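Local coordinates for protein glucokinase (Streptomyces griseus, PDB 3VGL) that probably phosphorylates D-glucose at the expense of ATP, giving D-glucose 6-phosphate and ADP, as a glucokinase of the ROK family, at residues A183-A188 / K216-A221; Q190-T195 / G208-I213; R234-W239 / E267-P272. All coordinates share one frame; numbering follows the deposited sequence.

Interaction 1 of 3, residues A183-A188 / K216-A221; sequences ALVRYA and KHISEA. With ANP (phosphoaminophosphonic acid-adenylate ester), chain E.
Ile-218 is the bump here, and Leu-184, Val-185 and Ala-188 shape the hollow that takes it. The segment axes of helices 183-188 and 216-221 pass 10.3 Å apart at 67°, and it is the end of the isoleucine that bridges the space between them. Its CD1 sits 3.5 Å from Ala-188 CB, where the small methyl lets it come close, and 3.7 Å from Val-185 CA, so it presses on the backbone as well as on side chains. With chi1 at -57° CG1 is anti to the carbonyl carbon, and the nearly extended chi2 carries CD1 into the hollow; CG2 stays behind, beside Leu-184 CG. Leu-184 meets Ile-218 tip to tip (CG to CD1, 4.1 Å), while Val-185 crosses it at about a right angle.

The same residues help shape the nucleotide pocket. Leu-184 CD2 lies 3.9 Å from ANP C2, and Val-185 CG2 reaches the ribose near O2'. Ser-219 OG donates a 2.6 Å hydrogen bond to ANP N1, a point of adenine recognition, and the CG of Lys-216 packs by ANP N6. Shortening Leu-184 to an alanine would probably open a gap beside adenine C2 and leave one flank of Ile-218 without support. Around this pair, Leu-202 of helix 200-204 and Ile-213 of the following loop also pack on Ile-218, while helix 227-251 sets Ser-232 against Ala-188 and Phe-233 against Ser-219.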
loop_
_atom_site.group_PDB
_atom_site.type_symbol
_atom_site.label_atom_id
_atom_site.label_comp_id
_atom_site.label_asym_id
_atom_site.label_seq_id
_atom_site.Cartn_x
_atom_site.Cartn_y
_atom_site.Cartn_z
ATOM N N ALA A 183 7.634 -16.738 4.597
ATOM C CA ALA A 183 7.539 -15.379 5.118
ATOM C C ALA A 183 8.007 -15.339 6.569
ATOM O O ALA A 183 8.753 -14.438 6.946
ATOM C CB ALA A 183 6.112 -14.814 4.999
ATOM N N LEU A 184 7.587 -16.319 7.371
ATOM C CA LEU A 184 8.096 -16.417 8.747
ATOM C C LEU A 184 9.631 -16.402 8.800
ATOM O O LEU A 184 10.221 -15.651 9.593
ATOM C CB LEU A 184 7.545 -17.674 9.429
ATOM C CG LEU A 184 8.007 -17.877 10.889
ATOM C CD1 LEU A 184 7.358 -16.821 11.801
ATOM C CD2 LEU A 184 7.603 -19.276 11.281
ATOM N N VAL A 185 10.260 -17.246 7.977
ATOM C CA VAL A 185 11.717 -17.305 7.914
ATOM C C VAL A 185 12.285 -15.955 7.501
ATOM O O VAL A 185 13.269 -15.481 8.084
ATOM C CB VAL A 185 12.173 -18.435 6.988
ATOM C CG1 VAL A 185 13.682 -18.374 6.749
ATOM C CG2 VAL A 185 11.767 -19.764 7.594
ATOM N N ARG A 186 11.659 -15.317 6.516
ATOM C CA ARG A 186 12.077 -13.995 6.099
ATOM C C ARG A 186 12.032 -12.979 7.230
ATOM O O ARG A 186 12.986 -12.202 7.418
ATOM C CB ARG A 186 11.315 -13.508 4.869
ATOM C CG ARG A 186 12.193 -12.597 4.031
ATOM C CD ARG A 186 11.459 -12.034 2.853
ATOM N NE ARG A 186 10.822 -10.822 3.308
ATOM C CZ ARG A 186 9.533 -10.692 3.509
ATOM N NH1 ARG A 186 8.703 -11.702 3.227
ATOM N NH2 ARG A 186 9.077 -9.528 3.945
ATOM N N TYR A 187 10.950 -13.006 8.013
ATOM C CA TYR A 187 10.769 -12.063 9.106
ATOM C C TYR A 187 11.841 -12.259 10.149
ATOM O O TYR A 187 12.383 -11.287 10.682
ATOM C CB TYR A 187 9.395 -12.218 9.763
ATOM C CG TYR A 187 8.255 -11.879 8.815
ATOM C CD1 TYR A 187 8.389 -10.860 7.860
ATOM C CD2 TYR A 187 7.056 -12.577 8.881
ATOM C CE1 TYR A 187 7.344 -10.545 7.001
ATOM C CE2 TYR A 187 6.003 -12.275 8.015
ATOM C CZ TYR A 187 6.151 -11.256 7.090
ATOM O OH TYR A 187 5.118 -10.983 6.242
ATOM N N ALA A 188 12.145 -13.517 10.446
ATOM C CA ALA A 188 13.157 -13.808 11.466
ATOM C C ALA A 188 14.552 -13.436 11.014
ATOM O O ALA A 188 15.346 -12.944 11.820
ATOM C CB ALA A 188 13.096 -15.245 11.867
ATOM N N LYS A 216 11.817 -24.349 11.784
ATOM C CA LYS A 216 11.667 -25.059 13.046
ATOM C C LYS A 216 12.467 -24.423 14.189
ATOM O O LYS A 216 12.030 -24.453 15.343
ATOM C CB LYS A 216 11.985 -26.551 12.872
ATOM C CG LYS A 216 10.850 -27.282 12.135
ATOM C CD LYS A 216 11.174 -28.718 11.727
ATOM C CE LYS A 216 10.064 -29.257 10.812
ATOM N NZ LYS A 216 10.165 -30.733 10.600
ATOM N N HIS A 217 13.602 -23.801 13.867
ATOM C CA HIS A 217 14.377 -23.064 14.883
ATOM C C HIS A 217 13.553 -21.905 15.437
ATOM O O HIS A 217 13.563 -21.640 16.635
ATOM C CB HIS A 217 15.661 -22.470 14.305
ATOM C CG HIS A 217 16.582 -23.467 13.679
ATOM N ND1 HIS A 217 17.587 -23.095 12.815
ATOM C CD2 HIS A 217 16.659 -24.816 13.789
ATOM C CE1 HIS A 217 18.243 -24.170 12.416
ATOM N NE2 HIS A 217 17.699 -25.229 12.992
ATOM N N ILE A 218 12.856 -21.193 14.550
ATOM C CA ILE A 218 12.064 -20.035 14.966
ATOM C C ILE A 218 10.982 -20.449 15.960
ATOM O O ILE A 218 10.769 -19.784 16.978
ATOM C CB ILE A 218 11.429 -19.316 13.736
ATOM C CG1 ILE A 218 12.514 -18.906 12.742
ATOM C CG2 ILE A 218 10.597 -18.082 14.166
ATOM C CD1 ILE A 218 11.978 -18.529 11.351
ATOM N N SER A 219 10.337 -21.578 15.685
ATOM C CA SER A 219 9.295 -22.113 16.556
ATOM C C SER A 219 9.857 -22.474 17.934
ATOM O O SER A 219 9.350 -21.995 18.955
ATOM C CB SER A 219 8.649 -23.339 15.915
ATOM O OG SER A 219 7.862 -22.943 14.789
ATOM N N GLU A 220 10.915 -23.279 17.951
ATOM C CA GLU A 220 11.544 -23.677 19.209
ATOM C C GLU A 220 12.045 -22.463 19.998
ATOM O O GLU A 220 11.822 -22.369 21.211
ATOM C CB GLU A 220 12.674 -24.697 18.969
ATOM C CG GLU A 220 13.328 -25.268 20.254
ATOM C CD GLU A 220 12.325 -25.662 21.347
ATOM O OE1 GLU A 220 11.207 -26.132 21.034
ATOM O OE2 GLU A 220 12.664 -25.510 22.544
ATOM N N ALA A 221 12.719 -21.541 19.312
ATOM C CA ALA A 221 13.197 -20.318 19.951
ATOM C C ALA A 221 12.064 -19.477 20.541
ATOM O O ALA A 221 12.180 -18.978 21.655
ATOM C CB ALA A 221 14.046 -19.497 18.987
HETATM P PB ANP E . 5.652 -27.909 2.068
HETATM O O1B ANP E . 5.266 -26.473 1.700
HETATM O O2B ANP E . 6.729 -28.531 1.228
HETATM N N3B ANP E . 4.263 -28.910 1.973
HETATM P PA ANP E . 5.772 -27.218 4.906
HETATM O O1A ANP E . 6.537 -27.887 6.052
HETATM O O2A ANP E . 4.277 -27.146 4.943
HETATM O O3A ANP E . 6.286 -27.913 3.542
HETATM O "O5'" ANP E . 6.308 -25.714 4.706
HETATM C "C5'" ANP E . 7.704 -25.416 4.603
HETATM C "C4'" ANP E . 7.949 -24.000 5.078
HETATM O "O4'" ANP E . 7.380 -23.812 6.381
HETATM C "C3'" ANP E . 9.429 -23.743 5.211
HETATM O "O3'" ANP E . 9.628 -22.336 5.048
HETATM C "C2'" ANP E . 9.676 -24.135 6.645
HETATM O "O2'" ANP E . 10.821 -23.498 7.182
HETATM C "C1'" ANP E . 8.407 -23.702 7.365
HETATM N N9 ANP E . 8.044 -24.650 8.434
HETATM C C8 ANP E . 7.664 -25.934 8.306
HETATM N N7 ANP E . 7.400 -26.483 9.535
HETATM C C5 ANP E . 7.597 -25.503 10.433
HETATM C C6 ANP E . 7.526 -25.361 11.916
HETATM N N6 ANP E . 7.153 -26.404 12.701
HETATM N N1 ANP E . 7.810 -24.148 12.437
HETATM C C2 ANP E . 8.189 -23.075 11.700
HETATM N N3 ANP E . 8.286 -23.142 10.352
HETATM C C4 ANP E . 8.015 -24.297 9.713
#

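Interaction 2 of 3, residues Q190-T195 / G208-I213; sequences QRANAT and GSVDGI
Val-210 lays its CG2 methyl over the backbone of Asn-193, 3.9 Å from Asn-193 N. It is the first residue of a type I beta turn, Val-210 to Ile-213, that docks against the last turns of helix 181-194; the turn belongs to the loop between helices 200-204 and 215-223. A chi1 of 170° swings CG1 anti to the backbone N and leaves CG2 as the branch facing the helix. At the other end of the turn Ile-213 sends CD1 onto Ala-192 CB at 3.6 Å, so the two branched side chains meet the helix side by side at Ala-192, which has only a methyl to offer. The contact is apolar and partly buried: Ala-192 and Ile-213 lie inside, Asn-193 at the solvent side.

Arg-191, in the same helix, serves a different neighbour, pairing through NE with Asp-231 of helix 227-251. Packing of Val-210 and Ile-213 on Lys-189 extends the contact one turn back along helix 181-194. The turn itself is closed by Ile-213 N bonding to Val-210 O at 3.1 Å, and Ser-209 OG accepts a weak bond from Gly-212 N, 3.1 Å long and bent to 131°.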
loop_
_atom_site.group_PDB
_atom_site.type_symbol
_atom_site.label_atom_id
_atom_site.label_comp_id
_atom_site.label_asym_id
_atom_site.label_seq_id
_atom_site.Cartn_x
_atom_site.Cartn_y
_atom_site.Cartn_z
ATOM N N GLN A 190 15.317 -11.053 8.803
ATOM C CA GLN A 190 15.313 -9.583 8.873
ATOM C C GLN A 190 15.624 -9.107 10.293
ATOM O O GLN A 190 16.472 -8.230 10.493
ATOM C CB GLN A 190 13.954 -8.994 8.454
ATOM C CG GLN A 190 13.641 -8.968 6.952
ATOM C CD GLN A 190 12.256 -8.348 6.611
ATOM O OE1 GLN A 190 11.355 -8.243 7.463
ATOM N NE2 GLN A 190 12.085 -7.964 5.347
ATOM N N ARG A 191 14.944 -9.696 11.273
ATOM C CA ARG A 191 15.028 -9.235 12.654
ATOM C C ARG A 191 16.320 -9.669 13.321
ATOM O O ARG A 191 16.899 -8.911 14.116
ATOM C CB ARG A 191 13.798 -9.672 13.452
ATOM C CG ARG A 191 12.550 -8.885 13.059
ATOM C CD ARG A 191 11.247 -9.634 13.299
ATOM N NE ARG A 191 10.076 -8.834 12.882
ATOM C CZ ARG A 191 9.779 -8.554 11.611
ATOM N NH1 ARG A 191 10.541 -8.994 10.619
ATOM N NH2 ARG A 191 8.716 -7.804 11.317
ATOM N N ALA A 192 16.782 -10.875 13.002
ATOM C CA ALA A 192 18.056 -11.355 13.556
ATOM C C ALA A 192 19.238 -10.582 12.972
ATOM O O ALA A 192 20.246 -10.353 13.668
ATOM C CB ALA A 192 18.223 -12.852 13.331
ATOM N N ASN A 193 19.117 -10.173 11.708
ATOM C CA ASN A 193 20.143 -9.345 11.094
ATOM C C ASN A 193 20.202 -7.945 11.709
ATOM O O ASN A 193 21.291 -7.408 11.923
ATOM C CB ASN A 193 19.991 -9.253 9.578
ATOM C CG ASN A 193 21.064 -8.386 8.953
ATOM O OD1 ASN A 193 22.242 -8.751 8.948
ATOM N ND2 ASN A 193 20.672 -7.210 8.465
ATOM N N ALA A 194 19.037 -7.367 11.991
ATOM C CA ALA A 194 18.961 -6.035 12.600
ATOM C C ALA A 194 19.421 -6.020 14.069
ATOM O O ALA A 194 20.190 -5.135 14.478
ATOM C CB ALA A 194 17.564 -5.484 12.481
ATOM N N THR A 195 18.937 -6.980 14.860
ATOM C CA THR A 195 19.216 -7.021 16.306
ATOM C C THR A 195 19.600 -8.439 16.757
ATOM O O THR A 195 18.798 -9.122 17.415
ATOM C CB THR A 195 18.002 -6.548 17.140
ATOM O OG1 THR A 195 16.896 -7.435 16.925
ATOM C CG2 THR A 195 17.573 -5.121 16.773
ATOM N N GLY A 208 24.579 -20.478 14.057
ATOM C CA GLY A 208 24.999 -19.199 14.631
ATOM C C GLY A 208 24.880 -18.022 13.680
ATOM O O GLY A 208 25.039 -16.870 14.091
ATOM N N SER A 209 24.602 -18.313 12.410
ATOM C CA SER A 209 24.464 -17.288 11.378
ATOM C C SER A 209 22.994 -17.032 11.034
ATOM O O SER A 209 22.132 -17.890 11.263
ATOM C CB SER A 209 25.221 -17.695 10.112
ATOM O OG SER A 209 24.552 -18.737 9.417
ATOM N N VAL A 210 22.728 -15.847 10.487
ATOM C CA VAL A 210 21.390 -15.489 9.997
ATOM C C VAL A 210 20.950 -16.451 8.889
ATOM O O VAL A 210 19.811 -16.927 8.888
ATOM C CB VAL A 210 21.349 -14.023 9.494
ATOM C CG1 VAL A 210 20.037 -13.719 8.759
ATOM C CG2 VAL A 210 21.525 -13.063 10.663
ATOM N N ASP A 211 21.869 -16.747 7.969
ATOM C CA ASP A 211 21.590 -17.616 6.829
ATOM C C ASP A 211 21.190 -19.027 7.255
ATOM O O ASP A 211 20.486 -19.729 6.515
ATOM C CB ASP A 211 22.813 -17.698 5.922
ATOM C CG ASP A 211 22.444 -17.717 4.458
ATOM O OD1 ASP A 211 22.406 -18.820 3.867
ATOM O OD2 ASP A 211 22.176 -16.623 3.906
ATOM N N GLY A 212 21.642 -19.433 8.441
ATOM C CA GLY A 212 21.354 -20.763 8.987
ATOM C C GLY A 212 20.040 -20.882 9.751
ATOM O O GLY A 212 19.716 -21.953 10.269
ATOM N N ILE A 213 19.275 -19.793 9.826
ATOM C CA ILE A 213 17.971 -19.830 10.504
ATOM C C ILE A 213 16.976 -20.659 9.693
ATOM O O ILE A 213 16.765 -20.380 8.514
ATOM C CB ILE A 213 17.382 -18.408 10.723
ATOM C CG1 ILE A 213 18.230 -17.615 11.725
ATOM C CG2 ILE A 213 15.915 -18.484 11.206
ATOM C CD1 ILE A 213 17.944 -16.088 11.714
#

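Interaction 3 of 3, residues R234-W239 / E267-P272; sequences RELARW and ELVLDP
Ala-237 and Pro-272 mark the closest approach of the two helical segments, their CA atoms 5.6 Å apart, just where helix 267-280 is kinked because the proline nitrogen makes no bond to the preceding turn. A methyl is all that Ala-237 brings to this spot: its CB rests 3.6 Å from Pro-272 CB and 3.5 Å from Pro-272 O, so it touches both the ring and the carbonyl. One turn earlier in helix 267-280, Val-269 places CG2 against Leu-236 CD2 at 4.1 Å, the two side chains crossing obliquely. With chi1 at 63°, CG1 of the valine is held between backbone N and carbonyl carbon, and CG2, anti to the N, becomes the branch that meets the leucine. Leu-236 also packs on Leu-184, and Ala-237 O accepts a hydrogen bond from Ser-276 OG further along helix 267-280.

Glu-235, Arg-238 and Trp-239 form a cluster apart from this apolar seam. Trp-239 NE1 gives Glu-235 OE2 a 3.0 Å bond that arrives from above the carboxylate plane. The same oxygen is in a salt bridge with Arg-238 NH1, at 2.7 Å, and the guanidinium lies over Trp-239 CZ2. Arg-238 NH2 then pairs with Asp-163 of the second subunit. The chemistry therefore splits this helix: van der Waals packing joins the two segments, with the Ser-276 bond one polar tie just beyond, whereas Arg-238 and Trp-239, sharing the Glu-235 carboxylate, are engaged at the subunit interface.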
loop_
_atom_site.group_PDB
_atom_site.type_symbol
_atom_site.label_atom_id
_atom_site.label_comp_id
_atom_site.label_asym_id
_atom_site.label_seq_id
_atom_site.Cartn_x
_atom_site.Cartn_y
_atom_site.Cartn_z
ATOM N N ARG A 234 4.648 -12.674 15.525
ATOM C CA ARG A 234 3.729 -11.511 15.558
ATOM C C ARG A 234 3.487 -10.954 14.156
ATOM O O ARG A 234 2.341 -10.661 13.785
ATOM C CB ARG A 234 4.233 -10.407 16.510
ATOM C CG ARG A 234 3.320 -9.180 16.540
ATOM C CD ARG A 234 3.729 -8.159 17.595
ATOM N NE ARG A 234 2.538 -7.580 18.231
ATOM C CZ ARG A 234 1.933 -8.077 19.314
ATOM N NH1 ARG A 234 0.852 -7.483 19.802
ATOM N NH2 ARG A 234 2.400 -9.167 19.915
ATOM N N GLU A 235 4.566 -10.826 13.377
ATOM C CA GLU A 235 4.444 -10.285 12.022
ATOM C C GLU A 235 3.685 -11.265 11.124
ATOM O O GLU A 235 2.822 -10.847 10.339
ATOM C CB GLU A 235 5.835 -9.934 11.434
ATOM C CG GLU A 235 5.816 -9.308 10.042
ATOM C CD GLU A 235 5.306 -7.890 9.995
ATOM O OE1 GLU A 235 5.173 -7.251 11.059
ATOM O OE2 GLU A 235 5.023 -7.403 8.876
ATOM N N LEU A 236 3.996 -12.559 11.241
ATOM C CA LEU A 236 3.245 -13.583 10.479
ATOM C C LEU A 236 1.753 -13.500 10.794
ATOM O O LEU A 236 0.914 -13.510 9.895
ATOM C CB LEU A 236 3.770 -14.994 10.773
ATOM C CG LEU A 236 2.920 -16.159 10.269
ATOM C CD1 LEU A 236 2.870 -16.190 8.735
ATOM C CD2 LEU A 236 3.484 -17.475 10.818
ATOM N N ALA A 237 1.439 -13.364 12.082
ATOM C CA ALA A 237 0.049 -13.282 12.543
ATOM C C ALA A 237 -0.677 -12.027 12.090
ATOM O O ALA A 237 -1.864 -12.088 11.817
ATOM C CB ALA A 237 -0.001 -13.406 14.070
ATOM N N ARG A 238 0.030 -10.905 11.982
ATOM C CA ARG A 238 -0.528 -9.664 11.443
ATOM C C ARG A 238 -1.156 -9.932 10.086
ATOM O O ARG A 238 -2.317 -9.587 9.821
ATOM C CB ARG A 238 0.599 -8.612 11.329
ATOM C CG ARG A 238 0.290 -7.356 10.483
ATOM C CD ARG A 238 1.613 -6.581 10.208
ATOM N NE ARG A 238 1.441 -5.429 9.323
ATOM C CZ ARG A 238 2.431 -4.734 8.755
ATOM N NH1 ARG A 238 3.707 -5.048 8.967
ATOM N NH2 ARG A 238 2.142 -3.704 7.968
ATOM N N TRP A 239 -0.382 -10.579 9.228
ATOM C CA TRP A 239 -0.857 -10.818 7.870
ATOM C C TRP A 239 -1.799 -12.013 7.794
ATOM O O TRP A 239 -2.773 -11.991 6.998
ATOM C CB TRP A 239 0.329 -11.026 6.941
ATOM C CG TRP A 239 1.152 -9.799 6.812
ATOM C CD1 TRP A 239 2.354 -9.543 7.432
ATOM C CD2 TRP A 239 0.870 -8.664 5.994
ATOM N NE1 TRP A 239 2.815 -8.296 7.057
ATOM C CE2 TRP A 239 1.921 -7.739 6.181
ATOM C CE3 TRP A 239 -0.182 -8.336 5.135
ATOM C CZ2 TRP A 239 1.958 -6.495 5.504
ATOM C CZ3 TRP A 239 -0.151 -7.078 4.464
ATOM C CH2 TRP A 239 0.921 -6.196 4.664
ATOM N N GLU A 267 -0.837 -23.901 19.486
ATOM C CA GLU A 267 -1.148 -22.566 20.013
ATOM C C GLU A 267 -0.006 -21.561 19.910
ATOM O O GLU A 267 -0.255 -20.357 19.870
ATOM C CB GLU A 267 -1.670 -22.657 21.455
ATOM C CG GLU A 267 -3.089 -23.201 21.502
ATOM C CD GLU A 267 -4.107 -22.290 20.824
ATOM O OE1 GLU A 267 -4.214 -21.104 21.209
ATOM O OE2 GLU A 267 -4.815 -22.776 19.923
ATOM N N LEU A 268 1.234 -22.043 19.808
ATOM C CA LEU A 268 2.375 -21.131 19.625
ATOM C C LEU A 268 2.116 -20.163 18.467
ATOM O O LEU A 268 2.348 -18.957 18.592
ATOM C CB LEU A 268 3.687 -21.888 19.407
ATOM C CG LEU A 268 4.939 -21.014 19.215
ATOM C CD1 LEU A 268 5.422 -20.364 20.521
ATOM C CD2 LEU A 268 6.057 -21.826 18.563
ATOM N N VAL A 269 1.611 -20.713 17.373
ATOM C CA VAL A 269 1.249 -19.920 16.185
ATOM C C VAL A 269 -0.248 -19.587 16.129
ATOM O O VAL A 269 -0.613 -18.500 15.685
ATOM C CB VAL A 269 1.775 -20.594 14.884
ATOM C CG1 VAL A 269 1.133 -21.958 14.647
ATOM C CG2 VAL A 269 1.591 -19.685 13.674
ATOM N N LEU A 270 -1.112 -20.489 16.608
ATOM C CA LEU A 270 -2.552 -20.237 16.508
ATOM C C LEU A 270 -3.042 -19.089 17.397
ATOM O O LEU A 270 -3.954 -18.339 17.003
ATOM C CB LEU A 270 -3.388 -21.498 16.768
ATOM C CG LEU A 270 -3.897 -22.287 15.566
ATOM C CD1 LEU A 270 -4.954 -21.481 14.790
ATOM C CD2 LEU A 270 -2.740 -22.709 14.639
ATOM N N ASP A 271 -2.459 -18.940 18.588
ATOM C CA ASP A 271 -2.906 -17.886 19.497
ATOM C C ASP A 271 -2.679 -16.477 18.919
ATOM O O ASP A 271 -3.631 -15.701 18.862
ATOM C CB ASP A 271 -2.299 -18.070 20.897
ATOM C CG ASP A 271 -2.708 -16.963 21.869
ATOM O OD1 ASP A 271 -3.887 -16.913 22.287
ATOM O OD2 ASP A 271 -1.839 -16.137 22.219
ATOM N N PRO A 272 -1.450 -16.171 18.417
ATOM C CA PRO A 272 -1.323 -14.855 17.783
ATOM C C PRO A 272 -2.186 -14.704 16.535
ATOM O O PRO A 272 -2.689 -13.606 16.290
ATOM C CB PRO A 272 0.170 -14.753 17.428
ATOM C CG PRO A 272 0.754 -16.131 17.655
ATOM C CD PRO A 272 -0.140 -16.797 18.650
#

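All three contacts lie in the same helical region of the ROK fold. Interactions 1 and 2 share helix 181-194 and have centres 10 Å apart; along the chain, 190-195 follows 183-188 and 208-213 precedes 216-221, so interaction 2 lies between the two segments of interaction 1. Interaction 3 follows later, 12 Å from interaction 1 and 20 Å from interaction 2, and joins helix 227-251 to helix 267-280. Tyr-187 packs on Glu-235 and Trp-239, tying interaction 1 to 3; a long, weak ion pair from Arg-191 to Glu-235 links 2 and 3. In space, interaction 1 with its adenine pocket thus stands between the other two, and segments of all three reach the second subunit.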